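Local coordinates for putative polysaccharide binding proteins (DUF1812) (Bacteroides thetaiotaomicron VPI-5482, PDB 3GF8), which is probably a lipid-anchored outer-membrane component of fimbriae, of the FimB/Mfa2 family, that helps in fimbrial assembly, at residues A[258-263]-A[283-288]. Sequence-based numbering, arbitrary orientation.
Sequences QEYLDR and VVNGWV
Y260 overlaps V284 through the end of its side chain: OH lies 3.9 Å from CG1 of V284. The contact joins the short helix 257-263 to a beta hairpin, in a fold consistent with the transthyretin-like domains of the fimbrillin superfamily. Strands 279-284 and 287-290 form this hairpin, and a type I' turn from V284 to W287 reverses the chain. Two backbone hydrogen bonds close it, V284 N to W287 O and W287 N to V284 O. N285 and G286 both have positive phi, as this turn requires.

Y260 and V284 are both buried, and their backbones stay far apart, with CA atoms 12.5 Å from each other. The long tyrosine side chain covers most of this gap. Its CG is anti to the backbone N (chi1 175°), which sends the ring away from the helix towards the hairpin. L245 of helix 241-246 also packs on V284.

The hydroxyl of Y260 is hydrogen-bonded to OE2 of E251. ND2 of N285 gives a hydrogen bond to the same oxygen, so the carboxylate bridges helix and turn. N285 is also tied to strand 266-273, with OD1 taking the backbone N-H of H268 and ND2 reaching N266 O.

Elsewhere on the helix, R263 forms a salt bridge with E259 side-on: R263 NE is 3.0 Å from E259 OE2. R263 NH2 bonds to the same E259 OE2 at 3.2 Å. The oxygen lies 2° out of the guanidinium plane.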
ATOM      1  N   GLN A 258      -7.541  -9.208  -5.625  1.00 27.42           N
ATOM      2  CA  GLN A 258      -7.507  -8.067  -4.694  1.00 23.56           C
ATOM      3  C   GLN A 258      -6.984  -8.469  -3.332  1.00 27.58           C
ATOM      4  O   GLN A 258      -6.298  -7.708  -2.665  1.00 28.91           O
ATOM      5  CB  GLN A 258      -8.868  -7.409  -4.516  1.00 22.99           C
ATOM      6  CG  GLN A 258      -8.771  -6.076  -3.696  1.00 20.66           C
ATOM      7  CD  GLN A 258      -7.858  -5.054  -4.367  1.00 24.28           C
ATOM      8  OE1 GLN A 258      -8.096  -4.680  -5.499  1.00 26.56           O
ATOM      9  NE2 GLN A 258      -6.777  -4.648  -3.680  1.00 24.43           N
ATOM     10  N   GLU A 259      -7.325  -9.681  -2.918  1.00 28.00           N
ATOM     11  CA  GLU A 259      -6.889 -10.171  -1.649  1.00 26.84           C
ATOM     12  C   GLU A 259      -5.404 -10.396  -1.622  1.00 25.41           C
ATOM     13  O   GLU A 259      -4.764 -10.073  -0.621  1.00 22.57           O
ATOM     14  CB  GLU A 259      -7.619 -11.444  -1.271  1.00 26.23           C
ATOM     15  CG  GLU A 259      -7.209 -11.922   0.116  1.00 33.26           C
ATOM     16  CD  GLU A 259      -8.131 -12.991   0.686  1.00 46.03           C
ATOM     17  OE1 GLU A 259      -9.076 -13.441  -0.036  1.00 49.65           O
ATOM     18  OE2 GLU A 259      -7.894 -13.366   1.862  1.00 37.26           O
ATOM     19  N   TYR A 260      -4.850 -10.929  -2.717  1.00 27.64           N
ATOM     20  CA  TYR A 260      -3.404 -11.069  -2.828  1.00 27.04           C
ATOM     21  C   TYR A 260      -2.727  -9.693  -2.837  1.00 28.09           C
ATOM     22  O   TYR A 260      -1.760  -9.445  -2.113  1.00 28.39           O
ATOM     23  CB  TYR A 260      -3.031 -11.818  -4.084  1.00 25.51           C
ATOM     24  CG  TYR A 260      -1.548 -11.903  -4.316  1.00 27.56           C
ATOM     25  CD1 TYR A 260      -0.707 -12.439  -3.356  1.00 29.20           C
ATOM     26  CD2 TYR A 260      -0.982 -11.464  -5.514  1.00 29.16           C
ATOM     27  CE1 TYR A 260       0.659 -12.525  -3.584  1.00 26.27           C
ATOM     28  CE2 TYR A 260       0.367 -11.578  -5.759  1.00 31.33           C
ATOM     29  CZ  TYR A 260       1.185 -12.098  -4.783  1.00 28.16           C
ATOM     30  OH  TYR A 260       2.520 -12.185  -5.014  1.00 26.15           O
ATOM     31  N   LEU A 261      -3.254  -8.791  -3.649  1.00 28.73           N
ATOM     32  CA  LEU A 261      -2.701  -7.436  -3.716  1.00 29.53           C
ATOM     33  C   LEU A 261      -2.711  -6.703  -2.350  1.00 27.77           C
ATOM     34  O   LEU A 261      -1.780  -5.942  -2.028  1.00 29.09           O
ATOM     35  CB  LEU A 261      -3.443  -6.616  -4.760  1.00 29.01           C
ATOM     36  CG  LEU A 261      -3.292  -7.100  -6.205  1.00 28.51           C
ATOM     37  CD1 LEU A 261      -4.101  -6.153  -7.146  1.00 28.61           C
ATOM     38  CD2 LEU A 261      -1.819  -7.213  -6.592  1.00 20.19           C
ATOM     39  N   ASP A 262      -3.738  -6.940  -1.547  1.00 26.02           N
ATOM     40  CA  ASP A 262      -3.832  -6.294  -0.235  1.00 24.77           C
ATOM     41  C   ASP A 262      -2.942  -6.968   0.761  1.00 23.04           C
ATOM     42  O   ASP A 262      -2.256  -6.292   1.566  1.00 25.69           O
ATOM     43  CB  ASP A 262      -5.245  -6.335   0.330  1.00 27.78           C
ATOM     44  CG  ASP A 262      -6.191  -5.425  -0.392  1.00 25.27           C
ATOM     45  OD1 ASP A 262      -5.764  -4.396  -0.950  1.00 37.07           O
ATOM     46  OD2 ASP A 262      -7.384  -5.747  -0.398  1.00 32.21           O
ATOM     47  N   ARG A 263      -2.944  -8.292   0.731  1.00 20.22           N
ATOM     48  CA  ARG A 263      -2.198  -9.053   1.734  1.00 23.56           C
ATOM     49  C   ARG A 263      -0.697  -8.989   1.552  1.00 24.92           C
ATOM     50  O   ARG A 263       0.045  -8.973   2.522  1.00 26.23           O
ATOM     51  CB  ARG A 263      -2.611 -10.521   1.719  1.00 25.28           C
ATOM     52  CG  ARG A 263      -3.783 -10.858   2.597  1.00 26.90           C
ATOM     53  CD  ARG A 263      -3.931 -12.369   2.626  1.00 35.84           C
ATOM     54  NE  ARG A 263      -5.217 -12.771   3.160  1.00 35.88           N
ATOM     55  CZ  ARG A 263      -5.494 -12.914   4.451  1.00 35.77           C
ATOM     56  NH1 ARG A 263      -4.575 -12.712   5.401  1.00 27.86           N
ATOM     57  NH2 ARG A 263      -6.719 -13.287   4.791  1.00 35.34           N
ATOM     58  N   VAL A 283       9.741 -13.950 -12.243  1.00 21.48           N
ATOM     59  CA  VAL A 283       9.786 -14.647 -11.004  1.00 17.72           C
ATOM     60  C   VAL A 283       9.291 -13.646 -10.000  1.00 23.25           C
ATOM     61  O   VAL A 283       9.863 -12.557  -9.874  1.00 23.15           O
ATOM     62  CB  VAL A 283      11.166 -15.123 -10.703  1.00 17.46           C
ATOM     63  CG1 VAL A 283      11.239 -15.833  -9.273  1.00 14.74           C
ATOM     64  CG2 VAL A 283      11.586 -16.064 -11.761  1.00 16.07           C
ATOM     65  N   VAL A 284       8.191 -13.990  -9.334  1.00 23.28           N
ATOM     66  CA  VAL A 284       7.600 -13.147  -8.293  1.00 22.76           C
ATOM     67  C   VAL A 284       7.779 -13.855  -6.977  1.00 21.36           C
ATOM     68  O   VAL A 284       7.233 -14.924  -6.767  1.00 24.37           O
ATOM     69  CB  VAL A 284       6.126 -12.882  -8.552  1.00 21.45           C
ATOM     70  CG1 VAL A 284       5.527 -11.921  -7.473  1.00 18.26           C
ATOM     71  CG2 VAL A 284       5.949 -12.343  -9.964  1.00 22.91           C
ATOM     72  N   ASN A 285       8.577 -13.267  -6.104  1.00 23.92           N
ATOM     73  CA  ASN A 285       8.874 -13.866  -4.799  1.00 23.68           C
ATOM     74  C   ASN A 285       9.149 -15.379  -4.916  1.00 23.99           C
ATOM     75  O   ASN A 285       8.584 -16.191  -4.198  1.00 25.53           O
ATOM     76  CB  ASN A 285       7.729 -13.566  -3.820  1.00 24.45           C
ATOM     77  CG  ASN A 285       7.573 -12.073  -3.518  1.00 23.70           C
ATOM     78  OD1 ASN A 285       8.522 -11.321  -3.674  1.00 24.92           O
ATOM     79  ND2 ASN A 285       6.360 -11.639  -3.084  1.00 25.62           N
ATOM     80  N   GLY A 286      10.026 -15.754  -5.833  1.00 22.92           N
ATOM     81  CA  GLY A 286      10.434 -17.140  -5.947  1.00 22.62           C
ATOM     82  C   GLY A 286       9.616 -17.981  -6.910  1.00 23.34           C
ATOM     83  O   GLY A 286      10.095 -19.037  -7.336  1.00 20.81           O
ATOM     84  N   TRP A 287       8.411 -17.520  -7.272  1.00 20.26           N
ATOM     85  CA  TRP A 287       7.538 -18.279  -8.166  1.00 24.33           C
ATOM     86  C   TRP A 287       7.775 -17.908  -9.599  1.00 25.05           C
ATOM     87  O   TRP A 287       7.601 -16.755  -9.948  1.00 24.60           O
ATOM     88  CB  TRP A 287       6.070 -18.042  -7.847  1.00 23.97           C
ATOM     89  CG  TRP A 287       5.713 -18.508  -6.482  1.00 29.99           C
ATOM     90  CD1 TRP A 287       5.892 -17.829  -5.307  1.00 22.82           C
ATOM     91  CD2 TRP A 287       5.154 -19.787  -6.131  1.00 27.86           C
ATOM     92  NE1 TRP A 287       5.444 -18.601  -4.243  1.00 28.19           N
ATOM     93  CE2 TRP A 287       4.986 -19.801  -4.724  1.00 25.07           C
ATOM     94  CE3 TRP A 287       4.790 -20.923  -6.868  1.00 21.42           C
ATOM     95  CZ2 TRP A 287       4.484 -20.914  -4.042  1.00 18.48           C
ATOM     96  CZ3 TRP A 287       4.272 -22.014  -6.195  1.00 25.60           C
ATOM     97  CH2 TRP A 287       4.116 -21.996  -4.779  1.00 21.75           C
ATOM     98  N   VAL A 288       8.127 -18.909 -10.410  1.00 21.58           N
ATOM     99  CA  VAL A 288       8.375 -18.742 -11.822  1.00 24.27           C
ATOM    100  C   VAL A 288       7.062 -18.793 -12.601  1.00 25.05           C
ATOM    101  O   VAL A 288       6.278 -19.665 -12.335  1.00 25.68           O
ATOM    102  CB  VAL A 288       9.285 -19.862 -12.317  1.00 24.23           C
ATOM    103  CG1 VAL A 288       9.630 -19.641 -13.760  1.00 28.09           C
ATOM    104  CG2 VAL A 288      10.550 -19.970 -11.415  1.00 25.19           C
TER